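Local atomic coordinates of putative alpha-galactosidase (Bacteroides fragilis, PDB entry 4NZJ), a protein that probably hydrolyses terminal, non-reducing alpha-D-galactose residues from alpha-D-galactosides, as a member of glycosyl hydrolase family 27. Residues Q121-M126 and A171-E176; D208-G213 and R247-S252; L134-I139 and D379-N384; T27-Y32 and L88-G93; L321-D326 and D369-I374. All blocks are in the same frame, centred on the assembly; numbering follows the deposited sequence. Where two conformers were deposited one is given.

Interaction 1: Q121-M126 and A171-E176; sequences QTADAM and ADYLHE
Ala123 and Asp124 of helix 116-128 meet Tyr173 and Leu174 of helix 166-176, two outer helices of the TIM beta/alpha barrel. The segments run almost parallel, their axes 6° apart and 10.6 Å from each other, as expected of neighbouring helices in a ring of beta-alpha units. On the inward side the packing is apolar and close: Ala123 CB lies 4.0 Å from Leu174 CD1, and both residues also rest on Ile139 of strand 138-140, so the pair packs between the two helices and the barrel sheet. Farther out Ala123 CB approaches the rim of the Tyr173 ring near CE1 at 4.4 Å. Toward the partly exposed side the contact thins to a single polar link. Tyr173 has CG anti to its own N (chi1 -170°), which carries the ring across the gap between the helices; Asp124 leans its carboxylate in from the other side, and the two side chains cross at about a right angle, with carboxylate and ring planes 45° apart. Arg177 adds a cation-pi contact to the same ring. The hydroxyl ends at the carboxylate: Tyr173 OH donates to the syn lone pair of Asp124 OD1 at 2.6 Å, the oxygen lying in the ring plane.

Interaction 2: D208-G213 and R247-S252; sequences DFASWG and RSIVYS
Arg247, in the loop leading into barrel strand 250-254, lays its side chain along the C-terminal end of helix 202-212, touching Ala210 and Gly213. The chain leaves the backbone with CB pointing toward the helix. CG comes next, 4.1 Å from Ala210 CB, and CD then settles 3.3 Å from Ala210 O, the shortest approach between the segments. A bend at chi3 (76°) turns the remainder toward the helix end, bringing NE to 3.5 Å from Gly213 C. The guanidinium plane is thereby laid over the glycine backbone, with Gly213 CA 3.5 Å above one face and toward its rim. That glycine closes the helix in a Schellman motif, its phi of 89° pressing any CB against the carbonyl O of Trp212. At the tip, NH1 donates to a water 3.0 Å away that lies at the edge of the guanidinium; the water in turn donates to Ala210 O. NH2 forms a salt bridge with Asp215, and NE is hydrogen-bonded to Val214 O. Beside this polar path, Ile249 CD1 reaches Ala210 CB at 4.3 Å. The cation joins a helix end to the approach to barrel strand 250-254 through van der Waals packing and a bridging water, while its charge is answered by Asp215; the nearby C-terminal carbonyls of the helix would probably add to its stabilisation.

Interaction 3: L134-I139 and D379-N384; sequences LGYSYI and DLIAIN
Ile381 of helix 378-384 packs against Leu134 and Tyr136, in the loop that leads into barrel strand 138-140. Before it in sequence, Asp379 and Leu380 face other partners: the carboxylate of Asp379 is hydrogen-bonded to Tyr443, and Leu380 lies on helix 341-353. Ile381 carries the whole contact from its side of the interface, with CB directed toward the loop. Its CG1 branch is anti to the carbonyl carbon (chi1 -67°), which extends CD1 toward both partners. Ile381 CD1 lies 3.9 Å from Leu134 CB, with Leu134 CG and Leu134 CD1 only slightly farther, the two side chains crossing at about a right angle. The same methyl comes obliquely to Tyr136 CE2, 4.2 Å away. CG2, the other branch, rests 3.7 Å from Leu134 O. Ile381 also meets Met102 of the neighbouring strand 102-105. One helical turn on, Asn384 directs its amide to Trp351 O, weakly, and Ser356 O, tying the end of the helix to the region about helix 341-353. Gly135, between the two contacting residues of the loop, has a positive phi of 109°, at which a CB would jam against the carbonyl O of Leu134. The interface itself is therefore purely van der Waals: a buried hydrocarbon joint whose hold comes from shape and exclusion of water, while the nearby polar end, the Tyr136 hydroxyl, is satisfied separately by a hydrogen bond to Leu375 O.

Interaction 4: T27-Y32 and L88-G93; sequences TPFIFY and LVIRIG
The core of the N-terminal Ig-like domain is a beta sandwich, and here its two sheets face each other: strand 28-36 of the antiparallel sheet lies over strand 82-92 of the mixed sheet. The nearest CA atoms across the gap, those of Phe31 and Ile90, are 10.2 Å apart, a separation bridged entirely by side chains. Phe29 and Phe31 point inward from one strand, Leu88 and Ile90 from the other; the residues between them face out. Both phenylalanines hold CG anti to the backbone N (chi1 -180° for Phe29), a setting that extends the rings straight into the sandwich. Phe29 crosses Ile90 at a slant: its CE2 meets Ile90 CG2 at 3.7 Å, and the neighbouring CZ meets Ile90 CD1 at 4.0 Å, so two neighbouring ring atoms each meet a different branch of the isoleucine. Phe31 and Leu88 instead slide past one another in opposite directions. Around them, Ile61 of strand 60-64 packs on Phe29 and Leu88, Ile21 of strand 20-23 on Phe29 and Ile90, and Leu75 and Val73 of strand 69-79 on Leu88 and Ile90 respectively, making a continuous hydrophobic filling. The strand also meets the barrel: the backbone Ile30 O accepts a hydrogen bond from Lys180, and Tyr32 OH is hydrogen-bonded to Asp133, both joining the domains. In the second pair, Leu88 CD2 is equally close to two adjacent atoms of the Phe31 ring, approached obliquely: Phe31 CE2 and Phe31 CD2, at 4.1 Å each.

Interaction 5: L321-D326 and D369-I374; sequences LVVGID and DSTLKI
Val323 and Gly324, the central pair of a type II beta turn in the loop after barrel strand 315-317, sit against Thr371 and Ile374 on the first turns of helix 369-375. The apolar part centres on Val323. Its CG1, anti to the backbone N (chi1 177°), reaches between the two helix residues: 3.8 Å to Ile374 CG2 and 4.0 Å to Thr371 CG2. Val323 crosses Ile374 at a slant but runs past Thr371 in the opposite sense. Close backbone packing forms a second kind of contact. Gly324 CA comes within 3.5 Å of Thr371 OG1, and the missing side chain lets the turn approach so near, since the glycine CB position would point at the threonine methyl. Phi of 83° at Gly324 belongs to the same turn, closed by Ile325 N to Val322 O. Polar links are few and indirect. Thr371 OG1 is hydrogen-bonded to Asn368 just before the helix, and Val323 O accepts from Asn362, so both sides are anchored by asparagines from one loop. Ile374 also packs on Phe348 of helix 341-353. A water between the two sides donates to Gly324 O at 3.0 Å and, weakly, to Thr371 OG1 at 3.3 Å.

Overall arrangement
From the N terminus, interaction 4 comes first, closing the Ig-like domain on itself before the barrel begins. Interactions 1 and 3 cross in the chain: 121-126 opens, 134-139 follows, then 171-176 pairs back, while 134-139 waits until 379-384. Within that long span interactions 2 and 5 each close a shorter loop, one after the other, about 30 Å apart between centres. Interactions 1 and 3 share packing around Ile139, and interaction 1 touches interaction 2 through His175. The Ig-like domain meets the barrel where Thr27 and Ser248 probably hydrogen-bond, joining interactions 4 and 2, and where Ile30 packs on His175. Interactions 3 and 5 involve successive helices.

Interaction 1: Q121-M126 and A171-E176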
# COMPACT_ATOMS: atom_id res chain seq x y z
N GLN A 121 -8.85 11.69 14.04
CA GLN A 121 -7.63 11.64 14.84
C GLN A 121 -6.52 10.87 14.13
O GLN A 121 -5.35 11.23 14.19
CB GLN A 121 -7.89 10.97 16.19
CG GLN A 121 -8.61 11.83 17.20
CD GLN A 121 -8.77 11.13 18.53
OE1 GLN A 121 -8.07 10.16 18.83
NE2 GLN A 121 -9.70 11.62 19.35
N THR A 122 -6.91 9.78 13.47
CA THR A 122 -5.96 8.98 12.72
C THR A 122 -5.37 9.77 11.55
O THR A 122 -4.15 9.77 11.37
CB THR A 122 -6.62 7.67 12.25
OG1 THR A 122 -6.95 6.88 13.39
CG2 THR A 122 -5.69 6.89 11.33
N ALA A 123 -6.22 10.44 10.78
CA ALA A 123 -5.76 11.33 9.70
C ALA A 123 -4.80 12.40 10.23
O ALA A 123 -3.73 12.63 9.65
CB ALA A 123 -6.94 11.98 9.00
N ASP A 124 -5.17 13.06 11.33
CA ASP A 124 -4.32 14.10 11.92
C ASP A 124 -2.94 13.55 12.29
O ASP A 124 -1.92 14.20 12.07
CB ASP A 124 -4.99 14.68 13.17
CG ASP A 124 -6.22 15.51 12.87
OD1 ASP A 124 -6.50 15.82 11.69
OD2 ASP A 124 -6.92 15.89 13.84
N ALA A 125 -2.93 12.35 12.86
CA ALA A 125 -1.67 11.73 13.29
C ALA A 125 -0.78 11.37 12.10
O ALA A 125 0.44 11.50 12.18
CB ALA A 125 -1.95 10.49 14.13
N MSE A 126 -1.39 10.94 11.00
CA MSE A 126 -0.64 10.58 9.80
C MSE A 126 0.01 11.80 9.18
O MSE A 126 1.07 11.70 8.54
CB MSE A 126 -1.54 9.85 8.81
CG MSE A 126 -1.78 8.43 9.32
SE MSE A 126 -3.19 7.50 8.31
CE MSE A 126 -2.24 7.22 6.62
N ALA A 171 -15.04 11.82 4.52
CA ALA A 171 -14.40 11.91 3.20
C ALA A 171 -13.90 13.33 2.92
O ALA A 171 -12.77 13.52 2.46
CB ALA A 171 -15.35 11.46 2.11
N ASP A 172 -14.74 14.31 3.21
CA ASP A 172 -14.39 15.71 2.95
C ASP A 172 -13.18 16.14 3.79
O ASP A 172 -12.28 16.81 3.28
CB ASP A 172 -15.58 16.62 3.25
CG ASP A 172 -16.69 16.52 2.21
OD1 ASP A 172 -16.49 15.92 1.15
OD2 ASP A 172 -17.78 17.07 2.47
N TYR A 173 -13.18 15.76 5.06
CA TYR A 173 -12.06 16.06 5.96
C TYR A 173 -10.76 15.46 5.42
O TYR A 173 -9.73 16.14 5.39
CB TYR A 173 -12.36 15.52 7.37
CG TYR A 173 -11.39 15.96 8.43
CD1 TYR A 173 -10.19 15.29 8.64
CD2 TYR A 173 -11.68 17.05 9.26
CE1 TYR A 173 -9.30 15.69 9.63
CE2 TYR A 173 -10.80 17.45 10.25
CZ TYR A 173 -9.62 16.77 10.44
OH TYR A 173 -8.75 17.18 11.42
N LEU A 174 -10.84 14.21 5.00
CA LEU A 174 -9.68 13.51 4.44
C LEU A 174 -9.20 14.16 3.15
O LEU A 174 -8.02 14.43 2.99
CB LEU A 174 -10.00 12.02 4.20
CG LEU A 174 -9.71 11.07 5.38
CD1 LEU A 174 -10.16 11.62 6.72
CD2 LEU A 174 -10.34 9.70 5.11
N HIS A 175 -10.12 14.44 2.23
CA HIS A 175 -9.76 15.01 0.92
C HIS A 175 -9.09 16.37 1.05
O HIS A 175 -8.15 16.68 0.31
CB HIS A 175 -10.98 15.15 0.03
CG HIS A 175 -11.58 13.84 -0.40
ND1 HIS A 175 -12.88 13.73 -0.81
CD2 HIS A 175 -11.06 12.59 -0.45
CE1 HIS A 175 -13.14 12.47 -1.11
NE2 HIS A 175 -12.05 11.76 -0.90
N GLU A 176 -9.56 17.18 1.99
CA GLU A 176 -8.97 18.50 2.26
C GLU A 176 -7.50 18.38 2.65
O GLU A 176 -6.74 19.34 2.52
CB GLU A 176 -9.74 19.21 3.37
CG GLU A 176 -11.09 19.76 2.95
CD GLU A 176 -12.00 20.07 4.13
OE1 GLU A 176 -11.49 20.16 5.27
OE2 GLU A 176 -13.22 20.22 3.92

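Interaction 2: D208-G213 and R247-S252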
# COMPACT_ATOMS: atom_id res chain seq x y z
N ASP A 208 -23.97 5.12 -3.84
CA ASP A 208 -23.92 5.75 -2.52
C ASP A 208 -22.47 6.02 -2.12
O ASP A 208 -22.13 7.14 -1.69
CB ASP A 208 -24.61 4.89 -1.46
CG ASP A 208 -26.12 5.01 -1.48
OD1 ASP A 208 -26.68 5.93 -2.13
OD2 ASP A 208 -26.78 4.19 -0.80
N PHE A 209 -21.60 5.02 -2.28
CA PHE A 209 -20.19 5.20 -1.96
C PHE A 209 -19.61 6.40 -2.70
O PHE A 209 -18.92 7.24 -2.11
CB PHE A 209 -19.36 3.94 -2.27
CG PHE A 209 -19.78 2.71 -1.52
CD1 PHE A 209 -20.37 2.79 -0.26
CD2 PHE A 209 -19.57 1.45 -2.07
CE1 PHE A 209 -20.75 1.65 0.42
CE2 PHE A 209 -19.94 0.31 -1.39
CZ PHE A 209 -20.54 0.41 -0.15
N ALA A 210 -19.90 6.49 -4.00
CA ALA A 210 -19.40 7.59 -4.82
C ALA A 210 -19.96 8.94 -4.34
O ALA A 210 -19.22 9.92 -4.26
CB ALA A 210 -19.72 7.36 -6.28
N SER A 211 -21.24 8.97 -4.00
CA SER A 211 -21.85 10.21 -3.49
C SER A 211 -21.20 10.68 -2.19
O SER A 211 -21.17 11.89 -1.91
CB SER A 211 -23.37 10.05 -3.32
OG SER A 211 -23.70 9.33 -2.15
N TRP A 212 -20.68 9.74 -1.40
CA TRP A 212 -20.01 10.08 -0.15
C TRP A 212 -18.55 10.46 -0.33
O TRP A 212 -17.91 10.92 0.61
CB TRP A 212 -20.09 8.92 0.83
CG TRP A 212 -21.47 8.48 1.16
CD1 TRP A 212 -22.62 9.21 1.04
CD2 TRP A 212 -21.86 7.20 1.67
NE1 TRP A 212 -23.70 8.46 1.44
CE2 TRP A 212 -23.26 7.22 1.82
CE3 TRP A 212 -21.15 6.04 2.00
CZ2 TRP A 212 -23.97 6.12 2.31
CZ3 TRP A 212 -21.86 4.94 2.47
CH2 TRP A 212 -23.25 4.99 2.62
N GLY A 213 -18.01 10.24 -1.53
CA GLY A 213 -16.62 10.56 -1.82
C GLY A 213 -15.64 9.44 -1.53
O GLY A 213 -14.45 9.68 -1.35
N ARG A 247 -16.59 8.40 -9.87
CA ARG A 247 -15.33 8.47 -9.13
C ARG A 247 -14.36 7.40 -9.59
O ARG A 247 -14.76 6.37 -10.14
CB ARG A 247 -15.55 8.31 -7.63
CG ARG A 247 -16.30 9.44 -6.96
CD ARG A 247 -16.20 9.33 -5.45
NE ARG A 247 -14.91 9.75 -4.91
CZ ARG A 247 -14.51 11.01 -4.78
NH1 ARG A 247 -15.28 12.02 -5.17
NH2 ARG A 247 -13.31 11.28 -4.27
N SER A 248 -13.08 7.64 -9.34
CA SER A 248 -12.05 6.61 -9.49
C SER A 248 -11.97 5.83 -8.18
O SER A 248 -11.28 6.25 -7.25
CB SER A 248 -10.69 7.23 -9.79
OG SER A 248 -10.68 7.83 -11.07
N ILE A 249 -12.69 4.72 -8.11
CA ILE A 249 -12.72 3.91 -6.89
C ILE A 249 -11.85 2.66 -7.04
O ILE A 249 -12.10 1.79 -7.88
CB ILE A 249 -14.16 3.52 -6.49
CG1 ILE A 249 -15.03 4.78 -6.38
CG2 ILE A 249 -14.15 2.75 -5.18
CD1 ILE A 249 -16.47 4.52 -5.96
N VAL A 250 -10.82 2.59 -6.21
CA VAL A 250 -9.95 1.42 -6.15
C VAL A 250 -10.76 0.23 -5.63
O VAL A 250 -11.53 0.36 -4.69
CB VAL A 250 -8.74 1.68 -5.24
CG1 VAL A 250 -7.98 0.39 -4.93
CG2 VAL A 250 -7.83 2.71 -5.88
N TYR A 251 -10.54 -0.93 -6.24
CA TYR A 251 -11.32 -2.12 -5.96
C TYR A 251 -10.39 -3.19 -5.37
O TYR A 251 -9.55 -3.75 -6.08
CB TYR A 251 -11.97 -2.59 -7.25
CG TYR A 251 -13.02 -3.67 -7.14
CD1 TYR A 251 -13.70 -3.93 -5.94
CD2 TYR A 251 -13.39 -4.40 -8.26
CE1 TYR A 251 -14.68 -4.91 -5.88
CE2 TYR A 251 -14.36 -5.38 -8.21
CZ TYR A 251 -15.00 -5.63 -7.02
OH TYR A 251 -15.98 -6.60 -6.97
N SER A 252 -10.55 -3.43 -4.08
CA SER A 252 -9.74 -4.39 -3.33
C SER A 252 -10.55 -5.67 -3.13
O SER A 252 -11.58 -5.68 -2.47
CB SER A 252 -9.34 -3.77 -1.98
OG SER A 252 -8.83 -4.73 -1.07
O HOH W 1 -18.09 12.01 -6.12

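Interaction 3: L134-I139 and D379-N384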
# COMPACT_ATOMS: atom_id res chain seq x y z
N LEU A 134 5.55 10.36 3.40
CA LEU A 134 6.21 9.21 2.78
C LEU A 134 5.28 8.45 1.83
O LEU A 134 5.67 7.41 1.30
CB LEU A 134 6.80 8.27 3.84
CG LEU A 134 8.26 8.54 4.23
CD1 LEU A 134 9.21 8.35 3.06
CD2 LEU A 134 8.40 9.93 4.83
N GLY A 135 4.07 8.97 1.60
CA GLY A 135 3.18 8.45 0.57
C GLY A 135 1.95 7.70 1.05
O GLY A 135 1.11 7.29 0.24
N TYR A 136 1.83 7.50 2.36
CA TYR A 136 0.65 6.84 2.92
C TYR A 136 -0.55 7.76 2.71
O TYR A 136 -0.56 8.89 3.21
CB TYR A 136 0.84 6.52 4.40
CG TYR A 136 1.91 5.48 4.68
CD1 TYR A 136 1.59 4.13 4.73
CD2 TYR A 136 3.23 5.85 4.90
CE1 TYR A 136 2.56 3.18 5.00
CE2 TYR A 136 4.21 4.90 5.16
CZ TYR A 136 3.87 3.57 5.21
OH TYR A 136 4.84 2.63 5.47
N SER A 137 -1.53 7.30 1.94
CA SER A 137 -2.65 8.16 1.54
C SER A 137 -4.05 7.59 1.79
O SER A 137 -5.02 8.36 1.89
CB SER A 137 -2.50 8.54 0.06
OG SER A 137 -2.54 7.40 -0.78
N TYR A 138 -4.18 6.27 1.88
CA TYR A 138 -5.49 5.63 2.08
C TYR A 138 -5.80 5.45 3.57
O TYR A 138 -4.96 4.96 4.34
CB TYR A 138 -5.57 4.28 1.35
CG TYR A 138 -5.70 4.46 -0.14
CD1 TYR A 138 -6.94 4.57 -0.75
CD2 TYR A 138 -4.57 4.55 -0.94
CE1 TYR A 138 -7.06 4.77 -2.11
CE2 TYR A 138 -4.67 4.75 -2.30
CZ TYR A 138 -5.91 4.85 -2.89
OH TYR A 138 -5.99 5.05 -4.25
N ILE A 139 -7.00 5.86 3.96
CA ILE A 139 -7.52 5.65 5.30
C ILE A 139 -8.80 4.84 5.12
O ILE A 139 -9.78 5.33 4.59
CB ILE A 139 -7.76 6.99 6.01
CG1 ILE A 139 -6.41 7.67 6.25
CG2 ILE A 139 -8.51 6.81 7.33
CD1 ILE A 139 -6.49 9.02 6.91
N ASP A 379 14.09 4.64 1.29
CA ASP A 379 14.66 3.77 0.26
C ASP A 379 13.79 2.56 0.00
O ASP A 379 13.59 2.17 -1.15
CB ASP A 379 16.06 3.31 0.66
CG ASP A 379 17.11 4.40 0.54
OD1 ASP A 379 16.84 5.44 -0.10
OD2 ASP A 379 18.22 4.21 1.07
N LEU A 380 13.29 1.94 1.06
CA LEU A 380 12.43 0.76 0.92
C LEU A 380 11.10 1.13 0.26
O LEU A 380 10.61 0.42 -0.61
CB LEU A 380 12.20 0.07 2.25
CG LEU A 380 13.41 -0.66 2.82
CD1 LEU A 380 13.11 -1.18 4.22
CD2 LEU A 380 13.84 -1.79 1.91
N ILE A 381 10.52 2.25 0.67
CA ILE A 381 9.29 2.72 0.04
C ILE A 381 9.52 3.05 -1.44
O ILE A 381 8.68 2.73 -2.29
CB ILE A 381 8.69 3.91 0.80
CG1 ILE A 381 8.21 3.44 2.18
CG2 ILE A 381 7.55 4.55 0.02
CD1 ILE A 381 7.92 4.56 3.15
N ALA A 382 10.65 3.68 -1.75
CA ALA A 382 10.97 3.99 -3.14
C ALA A 382 11.04 2.71 -3.99
O ALA A 382 10.60 2.70 -5.14
CB ALA A 382 12.28 4.77 -3.23
N ILE A 383 11.58 1.65 -3.42
CA ILE A 383 11.58 0.34 -4.08
C ILE A 383 10.15 -0.17 -4.28
O ILE A 383 9.79 -0.57 -5.39
CB ILE A 383 12.45 -0.67 -3.30
CG1 ILE A 383 13.93 -0.30 -3.47
CG2 ILE A 383 12.18 -2.09 -3.78
CD1 ILE A 383 14.86 -1.02 -2.52
N ASN A 384 9.34 -0.15 -3.22
CA ASN A 384 7.91 -0.55 -3.33
C ASN A 384 7.17 0.20 -4.43
O ASN A 384 6.36 -0.37 -5.16
CB ASN A 384 7.19 -0.32 -2.01
CG ASN A 384 5.72 -0.72 -2.07
OD1 ASN A 384 4.84 0.12 -2.24
ND2 ASN A 384 5.45 -2.02 -1.92

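Interaction 4: T27-Y32 and L88-G93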
# COMPACT_ATOMS: atom_id res chain seq x y z
N THR A 27 -13.25 12.27 -13.39
CA THR A 27 -13.47 11.96 -11.99
C THR A 27 -12.58 12.87 -11.14
O THR A 27 -11.57 13.38 -11.64
CB THR A 27 -13.15 10.50 -11.65
OG1 THR A 27 -11.74 10.27 -11.75
CG2 THR A 27 -13.91 9.55 -12.57
N PRO A 28 -12.96 13.10 -9.88
CA PRO A 28 -12.12 13.93 -9.03
C PRO A 28 -10.72 13.37 -8.85
O PRO A 28 -10.53 12.16 -8.73
CB PRO A 28 -12.88 13.96 -7.70
CG PRO A 28 -14.31 13.77 -8.10
CD PRO A 28 -14.25 12.79 -9.22
N PHE A 29 -9.74 14.28 -8.84
CA PHE A 29 -8.34 13.96 -8.72
C PHE A 29 -7.81 14.68 -7.48
O PHE A 29 -8.04 15.88 -7.32
CB PHE A 29 -7.59 14.46 -9.96
CG PHE A 29 -6.12 14.18 -9.96
CD1 PHE A 29 -5.24 14.96 -9.21
CD2 PHE A 29 -5.59 13.17 -10.75
CE1 PHE A 29 -3.88 14.72 -9.22
CE2 PHE A 29 -4.23 12.92 -10.77
CZ PHE A 29 -3.38 13.70 -10.00
N ILE A 30 -7.14 13.95 -6.60
CA ILE A 30 -6.46 14.55 -5.44
C ILE A 30 -5.12 13.87 -5.22
O ILE A 30 -5.03 12.66 -5.17
CB ILE A 30 -7.29 14.45 -4.15
CG1 ILE A 30 -8.61 15.21 -4.31
CG2 ILE A 30 -6.50 15.01 -2.96
CD1 ILE A 30 -9.46 15.31 -3.07
N PHE A 31 -4.06 14.67 -5.12
CA PHE A 31 -2.74 14.15 -4.81
C PHE A 31 -1.96 15.12 -3.95
O PHE A 31 -1.63 16.22 -4.39
CB PHE A 31 -1.95 13.86 -6.09
CG PHE A 31 -0.60 13.24 -5.84
CD1 PHE A 31 -0.51 11.94 -5.36
CD2 PHE A 31 0.57 13.95 -6.07
CE1 PHE A 31 0.73 11.36 -5.13
CE2 PHE A 31 1.81 13.38 -5.84
CZ PHE A 31 1.88 12.08 -5.37
N TYR A 32 -1.67 14.71 -2.72
CA TYR A 32 -0.75 15.44 -1.88
C TYR A 32 0.66 15.01 -2.26
O TYR A 32 0.95 13.82 -2.36
CB TYR A 32 -1.00 15.16 -0.39
CG TYR A 32 0.07 15.71 0.52
CD1 TYR A 32 0.11 17.06 0.85
CD2 TYR A 32 1.07 14.89 1.03
CE1 TYR A 32 1.09 17.58 1.67
CE2 TYR A 32 2.05 15.40 1.86
CZ TYR A 32 2.06 16.74 2.18
OH TYR A 32 3.03 17.27 2.99
N LEU A 88 6.66 14.26 -12.06
CA LEU A 88 5.50 13.43 -11.75
C LEU A 88 4.77 13.14 -13.06
O LEU A 88 4.47 14.06 -13.81
CB LEU A 88 4.56 14.13 -10.78
CG LEU A 88 3.21 13.45 -10.51
CD1 LEU A 88 3.39 12.15 -9.73
CD2 LEU A 88 2.27 14.39 -9.76
N VAL A 89 4.51 11.86 -13.32
CA VAL A 89 3.72 11.48 -14.48
C VAL A 89 2.29 11.23 -14.03
O VAL A 89 2.05 10.45 -13.11
CB VAL A 89 4.29 10.23 -15.18
CG1 VAL A 89 3.35 9.75 -16.29
CG2 VAL A 89 5.66 10.55 -15.75
N ILE A 90 1.34 11.93 -14.65
CA ILE A 90 -0.08 11.72 -14.39
C ILE A 90 -0.67 11.00 -15.59
O ILE A 90 -0.63 11.51 -16.70
CB ILE A 90 -0.82 13.05 -14.15
CG1 ILE A 90 -0.24 13.74 -12.92
CG2 ILE A 90 -2.32 12.80 -13.97
CD1 ILE A 90 -0.78 15.14 -12.67
N ARG A 91 -1.22 9.80 -15.36
CA ARG A 91 -1.85 9.03 -16.42
C ARG A 91 -3.34 9.08 -16.23
O ARG A 91 -3.87 8.59 -15.22
CB ARG A 91 -1.36 7.58 -16.43
CG ARG A 91 -2.06 6.71 -17.48
CD ARG A 91 -1.35 5.38 -17.66
NE ARG A 91 0.05 5.59 -18.02
CZ ARG A 91 1.04 4.74 -17.79
NH1 ARG A 91 0.81 3.57 -17.20
NH2 ARG A 91 2.27 5.06 -18.15
N ILE A 92 -4.03 9.68 -17.19
CA ILE A 92 -5.48 9.70 -17.20
C ILE A 92 -5.94 8.63 -18.19
O ILE A 92 -5.58 8.66 -19.36
CB ILE A 92 -6.03 11.08 -17.59
CG1 ILE A 92 -5.50 12.15 -16.63
CG2 ILE A 92 -7.55 11.08 -17.60
CD1 ILE A 92 -5.84 11.94 -15.17
N GLY A 93 -6.70 7.66 -17.68
CA GLY A 93 -7.09 6.50 -18.47
C GLY A 93 -7.86 5.53 -17.60
O GLY A 93 -8.57 5.94 -16.69

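Interaction 5: L321-D326 and D369-I374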
# COMPACT_ATOMS: atom_id res chain seq x y z
N LEU A 321 0.31 -4.68 7.13
CA LEU A 321 1.56 -4.54 7.86
C LEU A 321 1.25 -4.60 9.36
O LEU A 321 0.48 -3.78 9.86
CB LEU A 321 2.25 -3.23 7.53
CG LEU A 321 2.82 -3.11 6.12
CD1 LEU A 321 3.18 -1.66 5.82
CD2 LEU A 321 4.03 -4.01 5.95
N VAL A 322 1.84 -5.56 10.06
CA VAL A 322 1.69 -5.70 11.50
C VAL A 322 2.84 -5.02 12.26
O VAL A 322 2.93 -5.14 13.47
CB VAL A 322 1.60 -7.19 11.91
CG1 VAL A 322 0.37 -7.83 11.29
CG2 VAL A 322 2.85 -7.96 11.50
N VAL A 323 3.69 -4.29 11.53
CA VAL A 323 4.81 -3.56 12.10
C VAL A 323 4.40 -2.79 13.35
O VAL A 323 3.51 -1.94 13.31
CB VAL A 323 5.41 -2.56 11.08
CG1 VAL A 323 6.53 -1.75 11.71
CG2 VAL A 323 5.89 -3.30 9.84
N GLY A 324 5.06 -3.11 14.46
CA GLY A 324 4.92 -2.38 15.71
C GLY A 324 3.73 -2.74 16.58
O GLY A 324 3.60 -2.20 17.68
N ILE A 325 2.88 -3.67 16.13
CA ILE A 325 1.69 -4.01 16.91
C ILE A 325 2.09 -4.57 18.28
O ILE A 325 1.39 -4.33 19.27
CB ILE A 325 0.71 -4.93 16.13
CG1 ILE A 325 0.11 -4.15 14.96
CG2 ILE A 325 -0.41 -5.43 17.05
CD1 ILE A 325 -0.80 -4.94 14.04
N ASP A 326 3.22 -5.28 18.33
CA ASP A 326 3.83 -5.72 19.60
C ASP A 326 2.90 -6.56 20.46
O ASP A 326 2.96 -6.51 21.70
CB ASP A 326 4.35 -4.52 20.40
CG ASP A 326 5.62 -3.97 19.84
OD1 ASP A 326 5.80 -4.04 18.61
OD2 ASP A 326 6.45 -3.45 20.62
N ASP A 369 9.06 5.67 18.09
CA ASP A 369 10.07 6.05 17.11
C ASP A 369 10.57 4.86 16.30
O ASP A 369 10.74 4.96 15.09
CB ASP A 369 11.23 6.74 17.82
CG ASP A 369 12.32 7.21 16.87
OD1 ASP A 369 13.20 6.40 16.50
OD2 ASP A 369 12.31 8.40 16.50
N SER A 370 10.79 3.73 16.97
CA SER A 370 11.33 2.55 16.31
C SER A 370 10.38 2.00 15.25
O SER A 370 10.82 1.53 14.20
CB SER A 370 11.69 1.46 17.33
OG SER A 370 12.83 1.83 18.08
N THR A 371 9.07 2.09 15.51
CA THR A 371 8.06 1.66 14.56
C THR A 371 8.02 2.60 13.36
O THR A 371 7.96 2.15 12.22
CB THR A 371 6.68 1.56 15.24
OG1 THR A 371 6.75 0.58 16.29
CG2 THR A 371 5.59 1.19 14.26
N LEU A 372 8.05 3.90 13.61
CA LEU A 372 8.06 4.88 12.53
C LEU A 372 9.35 4.81 11.71
O LEU A 372 9.32 5.04 10.50
CB LEU A 372 7.81 6.29 13.07
CG LEU A 372 6.33 6.51 13.41
CD1 LEU A 372 6.17 7.63 14.41
CD2 LEU A 372 5.50 6.78 12.17
N LYS A 373 10.47 4.44 12.34
CA LYS A 373 11.72 4.28 11.60
C LYS A 373 11.57 3.24 10.50
O LYS A 373 12.13 3.38 9.41
CB LYS A 373 12.88 3.92 12.55
CG LYS A 373 14.23 3.78 11.87
CD LYS A 373 15.32 3.40 12.87
N ILE A 374 10.81 2.19 10.79
CA ILE A 374 10.54 1.15 9.81
C ILE A 374 9.57 1.66 8.75
O ILE A 374 9.86 1.63 7.56
CB ILE A 374 9.98 -0.13 10.47
CG1 ILE A 374 11.04 -0.73 11.41
CG2 ILE A 374 9.54 -1.12 9.41
CD1 ILE A 374 10.49 -1.79 12.35
O HOH W 2 6.00 -1.06 19.10